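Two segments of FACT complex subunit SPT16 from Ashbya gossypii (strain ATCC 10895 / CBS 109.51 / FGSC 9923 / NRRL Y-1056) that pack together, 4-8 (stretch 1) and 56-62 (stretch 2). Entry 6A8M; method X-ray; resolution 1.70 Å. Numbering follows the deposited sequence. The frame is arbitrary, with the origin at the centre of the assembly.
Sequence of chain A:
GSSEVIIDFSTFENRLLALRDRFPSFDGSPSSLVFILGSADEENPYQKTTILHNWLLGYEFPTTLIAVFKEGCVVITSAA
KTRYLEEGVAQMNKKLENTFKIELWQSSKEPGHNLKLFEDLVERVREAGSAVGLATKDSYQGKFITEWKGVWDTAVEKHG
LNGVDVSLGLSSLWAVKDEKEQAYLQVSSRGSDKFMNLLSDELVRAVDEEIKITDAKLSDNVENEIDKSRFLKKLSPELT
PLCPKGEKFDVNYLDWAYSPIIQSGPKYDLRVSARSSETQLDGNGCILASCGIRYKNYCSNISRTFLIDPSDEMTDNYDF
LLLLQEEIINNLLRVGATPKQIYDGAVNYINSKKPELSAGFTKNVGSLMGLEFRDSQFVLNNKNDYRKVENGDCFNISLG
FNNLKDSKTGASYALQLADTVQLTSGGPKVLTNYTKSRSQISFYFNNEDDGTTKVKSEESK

Stretch 1 4-8: EVIID
Stretch 2 (56-62) LLGYEFP

A short extended segment, residues 4-8, lies against the turn that follows a helix end, residues 56-62, in a small, mainly apolar contact that has no direct hydrogen bond among the modelled atoms and is supplemented by two bridging waters. Together the two sides bury 285 Å², within one chain and across at least 50 residues of sequence.

Stretch 1 has no regular secondary structure, but Val-5 to Asp-8 keep extended backbone angles (phi/psi -91/119, -134/120, -83/131 and -76/104), so successive side chains point in different directions: the CA-to-CB bond of Val-5 points toward stretch 2, that of Ile-6 away and that of Ile-7 sideways. Stretch 2 enters as helix at Leu-56 (-73/-42), passes through Leu-57 (-112/-22) and leaves helical angles at Gly-58 (86/-4). This positive phi suits glycine, because a CB here would be jammed against the carbonyl O of Leu-57. Tyr-59 (-150/152), Glu-60 (-81/131), Phe-61 (-108/98) and Pro-62 (-64/161) continue in extended form. The two stretches run in roughly opposite directions, and the register is set by Ile-7 and Leu-57, whose CA atoms are 5.9 Å apart.

Tyr-59 makes the broadest contribution from stretch 2, 72 Å². Its CA-to-CB bond points toward stretch 1, and chi1 -59° (m) with chi2 -88° lays the ring alongside Val-5 and Ile-6. Val-5, with chi1 173° (t), places CG1 over one ring face, 3.8 Å from the ring centroid of Tyr-59 and 19° off the normal, a CH-pi contact; the closest pair is Val-5 CG1 to Tyr-59 CE2, 3.6 Å. A compact branched side chain fits this position, resting a methyl on the aromatic face. At the ring edge, Ile-6 O lies 4.0 Å from Tyr-59 CE2, while Ile-6 itself (m, m) is exposed. Tyr-59 OH is 3.9 Å from Glu-4 O and finds its hydrogen bond elsewhere in the structure. Glu-4 is modelled only to CB.

Ile-7 is buried and supplies 71 Å², the most of stretch 1. Although its CA-to-CB bond points sideways, chi1 -77° (m) and chi2 131°, between wells, bring the end of the side chain nearer stretch 2. CG1 of Ile-7 packs 3.5 Å from Leu-57 O, and CD1 of Ile-7 reaches 3.6 Å from Phe-61 CZ, meeting that ring obliquely. Phe-61 (chi1 -86°, m; chi2 41°), also buried, supplies the apolar side-chain contact to Ile-7; Leu-57 (m, t), buried as well, meets it chiefly through its backbone O, its side chain staying farther off.

Water links backbone groups that do not meet directly. Water 1 accepts from Asp-8 N at 2.9 Å and donates to Leu-57 O at 2.8 Å; water 2 donates to Asp-8 O at 3.1 Å and to Leu-56 O at 2.8 Å. The Asp-8 side chain (chi1 177°, t; chi2 -3°) instead serves as an N-cap for the helix that follows stretch 1. Ile-6 N is buried by the contact without a partner in the model.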

# COMPACT_ATOMS: atom_id res chain seq x y z
N GLU A 4 -9.25 -23.32 5.50
CA GLU A 4 -8.96 -21.92 5.82
C GLU A 4 -8.24 -21.23 4.67
O GLU A 4 -8.74 -20.27 4.09
CB GLU A 4 -8.14 -21.82 7.11
N VAL A 5 -7.04 -21.72 4.34
CA VAL A 5 -6.24 -21.17 3.26
C VAL A 5 -6.56 -21.91 1.97
O VAL A 5 -6.38 -23.14 1.89
CB VAL A 5 -4.74 -21.26 3.58
CG1 VAL A 5 -3.91 -20.84 2.37
CG2 VAL A 5 -4.39 -20.42 4.80
N ILE A 6 -7.05 -21.19 0.97
CA ILE A 6 -7.31 -21.73 -0.35
C ILE A 6 -6.75 -20.74 -1.36
O ILE A 6 -7.17 -19.58 -1.39
CB ILE A 6 -8.81 -21.96 -0.62
CG1 ILE A 6 -9.35 -23.10 0.27
CG2 ILE A 6 -9.04 -22.27 -2.09
CD1 ILE A 6 -9.13 -24.49 -0.31
N ILE A 7 -5.82 -21.20 -2.18
CA ILE A 7 -5.20 -20.33 -3.17
C ILE A 7 -6.09 -20.26 -4.41
O ILE A 7 -6.57 -21.29 -4.90
CB ILE A 7 -3.78 -20.81 -3.52
CG1 ILE A 7 -2.83 -20.41 -2.39
CG2 ILE A 7 -3.31 -20.21 -4.83
CD1 ILE A 7 -1.97 -21.53 -1.92
N ASP A 8 -6.37 -19.05 -4.86
CA ASP A 8 -7.09 -18.79 -6.11
C ASP A 8 -6.13 -19.06 -7.26
O ASP A 8 -5.26 -18.24 -7.55
CB ASP A 8 -7.61 -17.36 -6.11
CG ASP A 8 -8.33 -16.98 -7.40
OD1 ASP A 8 -8.38 -17.81 -8.34
OD2 ASP A 8 -8.83 -15.84 -7.48
N LEU A 56 0.72 -13.12 -5.86
CA LEU A 56 0.62 -14.38 -6.58
C LEU A 56 -0.31 -15.36 -5.88
O LEU A 56 -1.08 -16.08 -6.54
CB LEU A 56 2.01 -15.02 -6.73
CG LEU A 56 3.04 -14.37 -7.66
CD1 LEU A 56 4.32 -15.18 -7.52
CD2 LEU A 56 2.58 -14.31 -9.12
N LEU A 57 -0.22 -15.43 -4.55
CA LEU A 57 -0.80 -16.51 -3.77
C LEU A 57 -1.95 -16.07 -2.89
O LEU A 57 -2.77 -16.93 -2.52
CB LEU A 57 0.27 -17.14 -2.86
CG LEU A 57 1.49 -17.65 -3.62
CD1 LEU A 57 2.63 -17.93 -2.65
CD2 LEU A 57 1.13 -18.89 -4.43
N GLY A 58 -2.05 -14.79 -2.55
CA GLY A 58 -3.01 -14.31 -1.58
C GLY A 58 -2.53 -14.39 -0.15
O GLY A 58 -3.24 -13.90 0.74
N TYR A 59 -1.35 -14.95 0.09
CA TYR A 59 -0.82 -15.21 1.42
C TYR A 59 0.69 -15.13 1.35
O TYR A 59 1.28 -15.43 0.30
CB TYR A 59 -1.19 -16.59 1.95
CG TYR A 59 -2.66 -16.82 2.03
CD1 TYR A 59 -3.36 -16.46 3.17
CD2 TYR A 59 -3.35 -17.37 0.97
CE1 TYR A 59 -4.72 -16.66 3.26
CE2 TYR A 59 -4.73 -17.56 1.04
CZ TYR A 59 -5.40 -17.20 2.20
OH TYR A 59 -6.77 -17.37 2.33
N GLU A 60 1.31 -14.76 2.46
CA GLU A 60 2.75 -14.85 2.58
C GLU A 60 3.13 -16.30 2.91
O GLU A 60 2.52 -16.92 3.80
CB GLU A 60 3.26 -13.87 3.63
CG GLU A 60 4.77 -13.82 3.75
CD GLU A 60 5.27 -12.95 4.89
OE1 GLU A 60 4.98 -13.24 6.07
OE2 GLU A 60 6.00 -11.98 4.60
N PHE A 61 4.09 -16.86 2.18
CA PHE A 61 4.60 -18.20 2.44
C PHE A 61 6.00 -18.07 3.02
O PHE A 61 6.96 -17.86 2.26
CB PHE A 61 4.63 -19.06 1.16
CG PHE A 61 3.33 -19.78 0.84
CD1 PHE A 61 2.10 -19.15 1.00
CD2 PHE A 61 3.35 -21.06 0.31
CE1 PHE A 61 0.91 -19.83 0.69
CE2 PHE A 61 2.17 -21.74 -0.01
CZ PHE A 61 0.95 -21.12 0.17
N PRO A 62 6.17 -18.13 4.33
CA PRO A 62 7.51 -17.99 4.89
C PRO A 62 8.42 -19.13 4.45
O PRO A 62 7.97 -20.19 4.01
CB PRO A 62 7.27 -18.02 6.41
CG PRO A 62 5.89 -17.52 6.55
CD PRO A 62 5.14 -18.11 5.39
O HOH W 1 -5.41 -16.83 -3.32
O HOH W 2 -3.88 -15.74 -6.29